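Side-chain contacts in flagellar protein (Xanthomonas campestris pv. campestris, PDB 3C12), which is the C-terminal domain of a hook-capping protein that is probably required for flagellar hook formation and may act as a scaffold: residues D110-G115 with L119-T124; A19-D24 with T103-P108; G11-V16 with S28-V33; G39-E44 with G64-A69. All blocks are in the same frame, centred on the assembly; numbering follows the deposited sequence.

Contact 1: D110-G115 with L119-T124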
loop_
_atom_site.group_PDB
_atom_site.type_symbol
_atom_site.label_atom_id
_atom_site.label_comp_id
_atom_site.label_asym_id
_atom_site.label_seq_id
_atom_site.Cartn_x
_atom_site.Cartn_y
_atom_site.Cartn_z
ATOM N N ASP A 110 11.972 -16.155 1.531
ATOM C CA ASP A 110 13.190 -16.905 1.275
ATOM C C ASP A 110 13.979 -17.194 2.543
ATOM O O ASP A 110 14.547 -18.281 2.701
ATOM C CB ASP A 110 14.080 -16.165 0.279
ATOM C CG ASP A 110 15.373 -16.917 -0.014
ATOM O OD1 ASP A 110 15.300 -18.060 -0.527
ATOM O OD2 ASP A 110 16.461 -16.367 0.281
ATOM N N SER A 111 14.016 -16.224 3.449
ATOM C CA SER A 111 14.736 -16.403 4.701
ATOM C C SER A 111 14.447 -15.264 5.654
ATOM O O SER A 111 13.818 -14.269 5.292
ATOM C CB SER A 111 16.240 -16.471 4.445
ATOM O OG SER A 111 16.720 -15.240 3.934
ATOM N N VAL A 112 14.918 -15.416 6.881
ATOM C CA VAL A 112 14.716 -14.394 7.891
ATOM C C VAL A 112 16.057 -13.989 8.482
ATOM O O VAL A 112 16.937 -14.826 8.700
ATOM C CB VAL A 112 13.780 -14.902 9.020
ATOM C CG1 VAL A 112 13.962 -14.063 10.276
ATOM C CG2 VAL A 112 12.339 -14.830 8.557
ATOM N N THR A 113 16.213 -12.694 8.719
ATOM C CA THR A 113 17.433 -12.183 9.304
ATOM C C THR A 113 17.121 -11.387 10.555
ATOM O O THR A 113 16.147 -10.637 10.620
ATOM C CB THR A 113 18.213 -11.294 8.323
ATOM O OG1 THR A 113 18.790 -12.109 7.291
ATOM C CG2 THR A 113 19.312 -10.544 9.056
ATOM N N ILE A 114 17.958 -11.576 11.562
ATOM C CA ILE A 114 17.797 -10.883 12.819
ATOM C C ILE A 114 19.065 -10.082 13.052
ATOM O O ILE A 114 20.125 -10.637 13.370
ATOM C CB ILE A 114 17.604 -11.867 13.954
ATOM C CG1 ILE A 114 16.547 -12.901 13.556
ATOM C CG2 ILE A 114 17.188 -11.113 15.193
ATOM C CD1 ILE A 114 16.387 -14.025 14.529
ATOM N N GLY A 115 18.949 -8.772 12.858
ATOM C CA GLY A 115 20.083 -7.891 13.040
ATOM C C GLY A 115 19.846 -6.994 14.231
ATOM O O GLY A 115 18.929 -7.240 15.024
ATOM N N LEU A 119 14.026 -8.109 13.574
ATOM C CA LEU A 119 13.941 -9.201 12.615
ATOM C C LEU A 119 13.317 -8.790 11.272
ATOM O O LEU A 119 12.287 -8.105 11.226
ATOM C CB LEU A 119 13.161 -10.357 13.238
ATOM C CG LEU A 119 13.117 -11.654 12.432
ATOM C CD1 LEU A 119 12.660 -12.797 13.338
ATOM C CD2 LEU A 119 12.189 -11.502 11.241
ATOM N N TYR A 120 13.952 -9.231 10.185
ATOM C CA TYR A 120 13.507 -8.925 8.831
ATOM C C TYR A 120 13.320 -10.143 7.949
ATOM O O TYR A 120 14.043 -11.129 8.067
ATOM C CB TYR A 120 14.495 -7.970 8.163
ATOM C CG TYR A 120 14.525 -6.634 8.853
ATOM C CD1 TYR A 120 15.221 -6.465 10.056
ATOM C CD2 TYR A 120 13.745 -5.569 8.376
ATOM C CE1 TYR A 120 15.131 -5.269 10.784
ATOM C CE2 TYR A 120 13.641 -4.372 9.090
ATOM C CZ TYR A 120 14.334 -4.229 10.299
ATOM O OH TYR A 120 14.192 -3.067 11.039
ATOM N N LEU A 121 12.334 -10.070 7.062
ATOM C CA LEU A 121 12.060 -11.163 6.145
ATOM C C LEU A 121 12.698 -10.807 4.823
ATOM O O LEU A 121 12.636 -9.659 4.377
ATOM C CB LEU A 121 10.560 -11.345 5.922
ATOM C CG LEU A 121 9.627 -11.281 7.120
ATOM C CD1 LEU A 121 8.289 -11.882 6.718
ATOM C CD2 LEU A 121 10.219 -12.049 8.285
ATOM N N ASN A 122 13.316 -11.800 4.201
ATOM C CA ASN A 122 13.959 -11.604 2.918
ATOM C C ASN A 122 13.017 -12.226 1.914
ATOM O O ASN A 122 12.990 -13.444 1.722
ATOM C CB ASN A 122 15.328 -12.277 2.928
ATOM C CG ASN A 122 16.161 -11.829 4.110
ATOM O OD1 ASN A 122 16.365 -10.631 4.317
ATOM N ND2 ASN A 122 16.629 -12.788 4.909
ATOM N N LEU A 123 12.215 -11.356 1.311
ATOM C CA LEU A 123 11.209 -11.749 0.342
ATOM C C LEU A 123 11.795 -11.887 -1.050
ATOM O O LEU A 123 12.417 -10.962 -1.572
ATOM C CB LEU A 123 10.086 -10.723 0.353
ATOM C CG LEU A 123 9.560 -10.439 1.760
ATOM C CD1 LEU A 123 8.547 -9.323 1.685
ATOM C CD2 LEU A 123 8.938 -11.699 2.369
ATOM N N THR A 124 11.590 -13.058 -1.641
ATOM C CA THR A 124 12.102 -13.353 -2.964
ATOM C C THR A 124 11.502 -12.431 -4.012
ATOM O O THR A 124 10.282 -12.373 -4.178
ATOM C CB THR A 124 11.804 -14.799 -3.348
ATOM O OG1 THR A 124 12.194 -15.662 -2.270
ATOM C CG2 THR A 124 12.572 -15.181 -4.604
#
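Val112 divides its two methyls between neighbours on the antiparallel strand, and this is the dense side of the hairpin formed by strands 98-115 and 118-123. With its first branch set anti to the backbone N (chi1 160°), CG1 lies across Leu119, 3.3 Å from its CD2, while CG2 runs alongside Leu121, 3.5 Å from its CD2. Leu9, Val10 and Val134 pack on the inner part of this apolar cluster. Toward the turn it thins out: Ile114 CG1 sits 3.8 Å from Leu119 CG, and Ile114 itself is exposed.

The other face carries polar groups and is more open. There the Asn122 amide serves two hydroxyls of the partner strand, giving ND2 to Ser111 OG at 2.6 Å and, less closely, to Thr113 OG1 at 3.3 Å; the threonine oxygen lies in the amide plane, the serine oxygen tilted from it. Farther along, Asp110 and Ser111 both face Asn122, a classic beta bulge whose two N-H groups turn to Asn122 O in weak bonds.

In this hairpin, part of a Tudor-like region, backbone bonds pairing Thr113 with Tyr120 and Asn122 N with Ser111 O set the register, and the amide adds a side-chain link between the strands.

Contact 2: A19-D24 with T103-P108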
loop_
_atom_site.group_PDB
_atom_site.type_symbol
_atom_site.label_atom_id
_atom_site.label_comp_id
_atom_site.label_asym_id
_atom_site.label_seq_id
_atom_site.Cartn_x
_atom_site.Cartn_y
_atom_site.Cartn_z
ATOM N N ALA A 19 3.757 -1.511 -3.349
ATOM C CA ALA A 19 3.334 -0.688 -4.471
ATOM C C ALA A 19 3.854 -1.303 -5.757
ATOM O O ALA A 19 3.521 -0.852 -6.846
ATOM C CB ALA A 19 3.866 0.723 -4.319
ATOM N N GLN A 20 4.678 -2.336 -5.633
ATOM C CA GLN A 20 5.219 -3.003 -6.804
ATOM C C GLN A 20 5.215 -4.514 -6.654
ATOM O O GLN A 20 5.067 -5.041 -5.558
ATOM C CB GLN A 20 6.636 -2.487 -7.117
ATOM C CG GLN A 20 7.592 -2.387 -5.936
ATOM C CD GLN A 20 8.922 -1.732 -6.303
ATOM O OE1 GLN A 20 8.954 -0.646 -6.878
ATOM N NE2 GLN A 20 10.023 -2.389 -5.959
ATOM N N VAL A 21 5.344 -5.205 -7.778
ATOM C CA VAL A 21 5.371 -6.663 -7.802
ATOM C C VAL A 21 6.642 -7.071 -8.531
ATOM O O VAL A 21 7.254 -6.260 -9.211
ATOM C CB VAL A 21 4.155 -7.236 -8.559
ATOM C CG1 VAL A 21 2.870 -6.767 -7.908
ATOM C CG2 VAL A 21 4.192 -6.797 -10.002
ATOM N N ALA A 22 7.053 -8.321 -8.397
ATOM C CA ALA A 22 8.271 -8.739 -9.070
ATOM C C ALA A 22 8.118 -10.058 -9.810
ATOM O O ALA A 22 7.312 -10.911 -9.428
ATOM C CB ALA A 22 9.409 -8.833 -8.067
ATOM N N ILE A 23 8.882 -10.209 -10.888
ATOM C CA ILE A 23 8.860 -11.440 -11.665
ATOM C C ILE A 23 10.275 -11.869 -12.007
ATOM O O ILE A 23 11.166 -11.035 -12.190
ATOM C CB ILE A 23 8.094 -11.294 -12.998
ATOM C CG1 ILE A 23 8.562 -10.035 -13.726
ATOM C CG2 ILE A 23 6.605 -11.325 -12.749
ATOM C CD1 ILE A 23 8.068 -9.937 -15.150
ATOM N N ASP A 24 10.474 -13.180 -12.066
ATOM C CA ASP A 24 11.757 -13.748 -12.436
ATOM C C ASP A 24 11.671 -13.889 -13.952
ATOM O O ASP A 24 11.070 -13.041 -14.621
ATOM C CB ASP A 24 11.953 -15.116 -11.775
ATOM C CG ASP A 24 10.742 -16.019 -11.916
ATOM O OD1 ASP A 24 10.849 -17.207 -11.550
ATOM O OD2 ASP A 24 9.682 -15.549 -12.381
ATOM N N THR A 103 -2.651 -2.178 -2.404
ATOM C CA THR A 103 -2.265 -3.472 -2.942
ATOM C C THR A 103 -1.401 -4.276 -1.980
ATOM O O THR A 103 -0.491 -3.739 -1.350
ATOM C CB THR A 103 -1.497 -3.306 -4.267
ATOM O OG1 THR A 103 -0.658 -2.149 -4.190
ATOM C CG2 THR A 103 -2.454 -3.145 -5.424
ATOM N N TYR A 104 -1.705 -5.566 -1.864
ATOM C CA TYR A 104 -0.945 -6.471 -1.006
ATOM C C TYR A 104 -0.396 -7.550 -1.898
ATOM O O TYR A 104 -1.140 -8.269 -2.560
ATOM C CB TYR A 104 -1.824 -7.092 0.090
ATOM C CG TYR A 104 -2.476 -6.059 0.979
ATOM C CD1 TYR A 104 -3.600 -5.350 0.540
ATOM C CD2 TYR A 104 -1.932 -5.728 2.219
ATOM C CE1 TYR A 104 -4.163 -4.329 1.310
ATOM C CE2 TYR A 104 -2.486 -4.704 3.000
ATOM C CZ TYR A 104 -3.600 -4.006 2.538
ATOM O OH TYR A 104 -4.140 -2.962 3.271
ATOM N N VAL A 105 0.922 -7.657 -1.920
ATOM C CA VAL A 105 1.575 -8.631 -2.769
ATOM C C VAL A 105 1.953 -9.902 -2.053
ATOM O O VAL A 105 2.389 -9.875 -0.898
ATOM C CB VAL A 105 2.843 -8.041 -3.382
ATOM C CG1 VAL A 105 3.515 -9.059 -4.265
ATOM C CG2 VAL A 105 2.494 -6.798 -4.153
ATOM N N ASP A 106 1.781 -11.018 -2.753
ATOM C CA ASP A 106 2.149 -12.304 -2.196
ATOM C C ASP A 106 3.573 -12.636 -2.635
ATOM O O ASP A 106 3.905 -12.534 -3.821
ATOM C CB ASP A 106 1.200 -13.399 -2.662
ATOM C CG ASP A 106 1.604 -14.769 -2.131
ATOM O OD1 ASP A 106 2.589 -15.347 -2.657
ATOM O OD2 ASP A 106 0.956 -15.254 -1.176
ATOM N N ALA A 107 4.406 -13.038 -1.676
ATOM C CA ALA A 107 5.794 -13.355 -1.960
ATOM C C ALA A 107 6.333 -14.417 -1.036
ATOM O O ALA A 107 5.938 -14.509 0.128
ATOM C CB ALA A 107 6.651 -12.106 -1.833
ATOM N N PRO A 108 7.268 -15.230 -1.541
ATOM C CA PRO A 108 7.873 -16.297 -0.749
ATOM C C PRO A 108 8.944 -15.760 0.211
ATOM O O PRO A 108 9.827 -14.994 -0.186
ATOM C CB PRO A 108 8.434 -17.221 -1.819
ATOM C CG PRO A 108 8.900 -16.259 -2.851
ATOM C CD PRO A 108 7.769 -15.256 -2.927
#
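Val105 lays its CG2 methyl over the Gln20 carbonyl and the Val21 side chain, reaching Gln20 O at 3.4 Å and Val21 CG1 at 3.8 Å. Both valine contacts depend on the same choice of torsion: CG2 is set anti to its own carbonyl carbon, with CG1 anti to the backbone N (chi1 -180°), which places CG2 against Gln20 O and Val21. Val21 answers with CG1, also anti to its carbonyl carbon, and the two side chains meet at about a right angle. Methyl therefore touches methyl at one point, without the long overlap of parallel branches.

Thr103, two residues earlier on the long strand, approaches Ala19 more loosely, its OG1 standing 4.3 Å from Ala19 CA. That hydroxyl is engaged by Ser18 O just before the segment.

The two segments do not pair as strands. Strand 20-23 pairs antiparallel with strand 83-93 of the Ig-like part, while 103-108 bonds to strands 29-35 and 13-17, and the alpha carbons of Val21 and Val105 stay 6.6 Å apart. Ile87 and Ala29 pack on Val21, whereas Leu126 packs on Val105; Leu101 of the second subunit packs on Ala19.

Since only carbon surface and one carbonyl oxygen meet the valine methyl, and Gln20 O already has the Ser18 hydroxyl as its partner, this is a small apolar contact with no directional bond between the segments.

Contact 3: G11-V16 with S28-V33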
loop_
_atom_site.group_PDB
_atom_site.type_symbol
_atom_site.label_atom_id
_atom_site.label_comp_id
_atom_site.label_asym_id
_atom_site.label_seq_id
_atom_site.Cartn_x
_atom_site.Cartn_y
_atom_site.Cartn_z
ATOM N N GLY A 11 10.218 -20.253 4.260
ATOM C CA GLY A 11 9.712 -21.351 3.454
ATOM C C GLY A 11 8.266 -21.187 3.018
ATOM O O GLY A 11 7.797 -21.874 2.114
ATOM N N HIS A 12 7.555 -20.271 3.661
ATOM C CA HIS A 12 6.161 -20.032 3.327
ATOM C C HIS A 12 5.984 -18.734 2.544
ATOM O O HIS A 12 6.965 -18.062 2.209
ATOM C CB HIS A 12 5.327 -19.998 4.607
ATOM C CG HIS A 12 5.234 -21.324 5.298
ATOM N ND1 HIS A 12 4.562 -21.498 6.489
ATOM C CD2 HIS A 12 5.707 -22.544 4.950
ATOM C CE1 HIS A 12 4.624 -22.769 6.845
ATOM N NE2 HIS A 12 5.313 -23.425 5.927
ATOM N N ASN A 13 4.730 -18.397 2.240
ATOM C CA ASN A 13 4.403 -17.179 1.503
ATOM C C ASN A 13 3.667 -16.205 2.400
ATOM O O ASN A 13 2.921 -16.600 3.293
ATOM C CB ASN A 13 3.551 -17.500 0.268
ATOM C CG ASN A 13 4.394 -17.823 -0.951
ATOM O OD1 ASN A 13 5.288 -18.663 -0.899
ATOM N ND2 ASN A 13 4.112 -17.155 -2.057
ATOM N N VAL A 14 3.892 -14.923 2.167
ATOM C CA VAL A 14 3.249 -13.900 2.966
ATOM C C VAL A 14 2.643 -12.826 2.088
ATOM O O VAL A 14 2.979 -12.693 0.910
ATOM C CB VAL A 14 4.249 -13.225 3.937
ATOM C CG1 VAL A 14 4.771 -14.242 4.931
ATOM C CG2 VAL A 14 5.397 -12.599 3.155
ATOM N N LEU A 15 1.729 -12.072 2.679
ATOM C CA LEU A 15 1.078 -10.983 1.987
ATOM C C LEU A 15 1.507 -9.718 2.682
ATOM O O LEU A 15 1.246 -9.528 3.864
ATOM C CB LEU A 15 -0.442 -11.129 2.046
ATOM C CG LEU A 15 -1.093 -11.889 0.887
ATOM C CD1 LEU A 15 -0.455 -13.254 0.736
ATOM C CD2 LEU A 15 -2.576 -12.020 1.146
ATOM N N VAL A 16 2.187 -8.861 1.939
ATOM C CA VAL A 16 2.656 -7.603 2.478
ATOM C C VAL A 16 2.240 -6.462 1.566
ATOM O O VAL A 16 2.099 -6.636 0.357
ATOM C CB VAL A 16 4.191 -7.600 2.613
ATOM C CG1 VAL A 16 4.621 -8.630 3.633
ATOM C CG2 VAL A 16 4.828 -7.903 1.270
ATOM N N SER A 28 5.033 -14.799 -13.341
ATOM C CA SER A 28 3.898 -14.763 -12.411
ATOM C C SER A 28 4.061 -14.026 -11.077
ATOM O O SER A 28 4.958 -14.315 -10.274
ATOM C CB SER A 28 3.367 -16.177 -12.158
ATOM O OG SER A 28 2.738 -16.670 -13.334
ATOM N N ALA A 29 3.166 -13.064 -10.869
ATOM C CA ALA A 29 3.124 -12.255 -9.664
ATOM C C ALA A 29 1.657 -12.169 -9.275
ATOM O O ALA A 29 0.817 -11.808 -10.087
ATOM C CB ALA A 29 3.674 -10.873 -9.940
ATOM N N LYS A 30 1.349 -12.518 -8.036
ATOM C CA LYS A 30 -0.025 -12.482 -7.574
ATOM C C LYS A 30 -0.154 -11.684 -6.286
ATOM O O LYS A 30 0.838 -11.395 -5.621
ATOM C CB LYS A 30 -0.552 -13.905 -7.358
ATOM C CG LYS A 30 0.157 -14.705 -6.265
ATOM C CD LYS A 30 -0.533 -16.048 -6.020
ATOM C CE LYS A 30 0.160 -16.873 -4.941
ATOM N NZ LYS A 30 1.518 -17.328 -5.348
ATOM N N GLY A 31 -1.387 -11.333 -5.944
ATOM C CA GLY A 31 -1.635 -10.569 -4.740
ATOM C C GLY A 31 -3.122 -10.351 -4.569
ATOM O O GLY A 31 -3.931 -10.975 -5.256
ATOM N N VAL A 32 -3.483 -9.459 -3.653
ATOM C CA VAL A 32 -4.882 -9.176 -3.389
ATOM C C VAL A 32 -5.117 -7.740 -2.981
ATOM O O VAL A 32 -4.200 -7.025 -2.598
ATOM C CB VAL A 32 -5.432 -10.065 -2.265
ATOM C CG1 VAL A 32 -5.392 -11.515 -2.684
ATOM C CG2 VAL A 32 -4.622 -9.859 -1.014
ATOM N N VAL A 33 -6.376 -7.339 -3.060
ATOM C CA VAL A 33 -6.799 -5.997 -2.705
ATOM C C VAL A 33 -8.169 -6.096 -2.050
ATOM O O VAL A 33 -8.946 -7.000 -2.356
ATOM C CB VAL A 33 -6.902 -5.103 -3.947
ATOM C CG1 VAL A 33 -7.586 -3.815 -3.594
ATOM C CG2 VAL A 33 -5.520 -4.819 -4.495
#
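This is a side-chain bridge between two strands that share a neighbour but do not pair with each other, set within the antiparallel beta structure of this chain, which includes an Ig-like domain. Strands 13-17 and 29-35 both run antiparallel to the long strand 98-115, at successive places along it: Val14 bonds through its backbone to Ala107, while Val32 is bonded to Tyr104. The touching parts diverge by 41°, and even the closest alpha carbons, those of Leu15 and Gly31, stay 7.3 Å apart, so side chains alone span the gap.

At the outer end, Asn13 and Lys30 cross at about a right angle, with ND2 and NZ 4.2 Å from each other and not bonded to one another. Asp106 OD1 of the shared strand lies near both, probably bonded to Asn13 ND2, though the modelled separation is doubtful, and in a long, weak ion pair with Lys30 NZ. The lysine chain runs extended through its middle and then bends at its last torsion (chi4 -67°), bringing the ammonium group round toward the asparagine.

Deeper in, the contact turns apolar. Leu15, which also packs on Asp106 and Arg136, points one branch across the gap at Val32, whose other neighbours include Glu65 and Ser67 of strand 64-70. The side chains meet at about a right angle through single methyls, Leu15 CD2 resting 3.7 Å from Val32 CG2.

Contact 4: G39-E44 with G64-A69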
loop_
_atom_site.group_PDB
_atom_site.type_symbol
_atom_site.label_atom_id
_atom_site.label_comp_id
_atom_site.label_asym_id
_atom_site.label_seq_id
_atom_site.Cartn_x
_atom_site.Cartn_y
_atom_site.Cartn_z
ATOM N N GLY A 39 -18.465 -4.458 -8.019
ATOM C CA GLY A 39 -18.079 -3.798 -9.254
ATOM C C GLY A 39 -16.861 -4.479 -9.836
ATOM O O GLY A 39 -16.819 -5.701 -9.918
ATOM N N PHE A 40 -15.874 -3.700 -10.259
ATOM C CA PHE A 40 -14.652 -4.282 -10.798
ATOM C C PHE A 40 -13.434 -3.474 -10.376
ATOM O O PHE A 40 -13.534 -2.302 -10.028
ATOM C CB PHE A 40 -14.705 -4.397 -12.333
ATOM C CG PHE A 40 -14.736 -3.075 -13.061
ATOM C CD1 PHE A 40 -15.912 -2.345 -13.162
ATOM C CD2 PHE A 40 -13.587 -2.571 -13.658
ATOM C CE1 PHE A 40 -15.942 -1.139 -13.847
ATOM C CE2 PHE A 40 -13.611 -1.364 -14.343
ATOM C CZ PHE A 40 -14.789 -0.649 -14.437
ATOM N N VAL A 41 -12.279 -4.117 -10.382
ATOM C CA VAL A 41 -11.059 -3.435 -10.019
ATOM C C VAL A 41 -10.061 -3.617 -11.145
ATOM O O VAL A 41 -9.892 -4.714 -11.668
ATOM C CB VAL A 41 -10.489 -3.985 -8.701
ATOM C CG1 VAL A 41 -10.495 -5.487 -8.733
ATOM C CG2 VAL A 41 -9.087 -3.467 -8.483
ATOM N N ASN A 42 -9.426 -2.521 -11.538
ATOM C CA ASN A 42 -8.437 -2.559 -12.604
ATOM C C ASN A 42 -7.032 -2.379 -12.052
ATOM O O ASN A 42 -6.720 -1.370 -11.419
ATOM C CB ASN A 42 -8.725 -1.480 -13.654
ATOM C CG ASN A 42 -9.880 -1.843 -14.560
ATOM O OD1 ASN A 42 -10.265 -1.068 -15.425
ATOM N ND2 ASN A 42 -10.437 -3.028 -14.365
ATOM N N PHE A 43 -6.199 -3.385 -12.293
ATOM C CA PHE A 43 -4.817 -3.377 -11.846
ATOM C C PHE A 43 -3.941 -2.996 -13.023
ATOM O O PHE A 43 -3.935 -3.667 -14.043
ATOM C CB PHE A 43 -4.421 -4.757 -11.316
ATOM C CG PHE A 43 -5.323 -5.265 -10.228
ATOM C CD1 PHE A 43 -6.563 -5.808 -10.532
ATOM C CD2 PHE A 43 -4.943 -5.176 -8.896
ATOM C CE1 PHE A 43 -7.410 -6.255 -9.528
ATOM C CE2 PHE A 43 -5.785 -5.619 -7.886
ATOM C CZ PHE A 43 -7.020 -6.159 -8.204
ATOM N N GLU A 44 -3.209 -1.903 -12.877
ATOM C CA GLU A 44 -2.339 -1.427 -13.934
ATOM C C GLU A 44 -0.867 -1.613 -13.581
ATOM O O GLU A 44 -0.409 -1.160 -12.537
ATOM C CB GLU A 44 -2.622 0.048 -14.190
ATOM C CG GLU A 44 -1.686 0.695 -15.183
ATOM C CD GLU A 44 -1.814 2.199 -15.183
ATOM O OE1 GLU A 44 -1.597 2.808 -14.112
ATOM O OE2 GLU A 44 -2.132 2.771 -16.246
ATOM N N GLY A 64 -15.238 -6.818 -0.244
ATOM C CA GLY A 64 -14.471 -7.944 0.247
ATOM C C GLY A 64 -13.151 -8.034 -0.480
ATOM O O GLY A 64 -12.809 -7.151 -1.261
ATOM N N GLU A 65 -12.414 -9.107 -0.235
ATOM C CA GLU A 65 -11.121 -9.291 -0.861
ATOM C C GLU A 65 -11.272 -9.659 -2.325
ATOM O O GLU A 65 -12.252 -10.280 -2.726
ATOM C CB GLU A 65 -10.346 -10.392 -0.133
ATOM C CG GLU A 65 -8.838 -10.290 -0.254
ATOM C CD GLU A 65 -8.126 -11.360 0.539
ATOM O OE1 GLU A 65 -8.194 -12.539 0.139
ATOM O OE2 GLU A 65 -7.505 -11.025 1.568
ATOM N N VAL A 66 -10.289 -9.256 -3.120
ATOM C CA VAL A 66 -10.262 -9.555 -4.540
ATOM C C VAL A 66 -8.805 -9.817 -4.927
ATOM O O VAL A 66 -7.923 -9.020 -4.628
ATOM C CB VAL A 66 -10.829 -8.384 -5.364
ATOM C CG1 VAL A 66 -10.844 -8.753 -6.843
ATOM C CG2 VAL A 66 -12.230 -8.044 -4.885
ATOM N N SER A 67 -8.562 -10.949 -5.580
ATOM C CA SER A 67 -7.215 -11.337 -5.991
ATOM C C SER A 67 -6.873 -10.877 -7.396
ATOM O O SER A 67 -7.755 -10.575 -8.194
ATOM C CB SER A 67 -7.065 -12.856 -5.932
ATOM O OG SER A 67 -7.435 -13.360 -4.661
ATOM N N PHE A 68 -5.580 -10.837 -7.693
ATOM C CA PHE A 68 -5.105 -10.433 -9.010
ATOM C C PHE A 68 -3.902 -11.288 -9.371
ATOM O O PHE A 68 -3.234 -11.831 -8.492
ATOM C CB PHE A 68 -4.717 -8.946 -9.016
ATOM C CG PHE A 68 -3.439 -8.634 -8.282
ATOM C CD1 PHE A 68 -2.205 -8.947 -8.837
ATOM C CD2 PHE A 68 -3.471 -8.028 -7.033
ATOM C CE1 PHE A 68 -1.031 -8.662 -8.163
ATOM C CE2 PHE A 68 -2.301 -7.739 -6.353
ATOM C CZ PHE A 68 -1.078 -8.058 -6.920
ATOM N N ALA A 69 -3.627 -11.410 -10.663
ATOM C CA ALA A 69 -2.496 -12.203 -11.120
ATOM C C ALA A 69 -1.985 -11.726 -12.470
ATOM O O ALA A 69 -2.738 -11.640 -13.437
ATOM C CB ALA A 69 -2.886 -13.670 -11.199
#
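Strands 39-44 and 64-69 run in roughly the same direction, inclined by 33° with their axes 9.0 Å apart at closest approach, a spacing at which side chains rather than backbone fill the space between them. It is the face-to-face packing of a beta sandwich, here in the Ig-like domain: strand 39-46 bonds to 52-60 and 83-93, whereas 64-70 bonds to 29-35.

Phe43 and Phe68 dominate the interior. The CB of Phe68 stands over the centre of the Phe43 ring, 3.5 Å from its centroid and almost on the ring normal, a CH-pi contact. Because CG of Phe68 sits between its backbone N and carbonyl carbon (chi1 73°), the ring swings off to the side of this axis; the two ring planes are inclined at 39° with centroids 5.0 Å apart, an oblique meeting. At their nearest, Phe43 CE2 and Phe68 CD2 are 3.4 Å apart.

Two residues earlier on each strand, Val41 and Val66 slide past one another in opposite directions and touch by CG1 to CG1 at 3.8 Å. Ile87 packs on both phenylalanines, and Val58 on both valines.

With carbon meeting carbon at nearly every point, the contact is hydrophobic at heart, and the CH-pi interaction adds a directional element, seating the base of one phenylalanine on the face of the other.

How the contacts relate
Strand 98-115 threads the set together: it supplies a segment to contacts 1 and 2 and bonds to both strands of contact 3. Contacts 2 and 3 are the most intimate, their centres about 6 Å apart and their segments alternating along the chain, with Val105 N probably bonded to Val16 O. Contact 4 lies about 14 Å from each by centres; Val33 O and Gly31 O of contact 3 probably accept backbone bonds from its Val66 and Phe68, and Phe68 also packs near Val21 of contact 2. At the far end, contact 1 probably joins contact 2 by Thr124 N to Pro108 O and reaches contact 3 through Leu123, yet its centre is about 28 Å from that of contact 4.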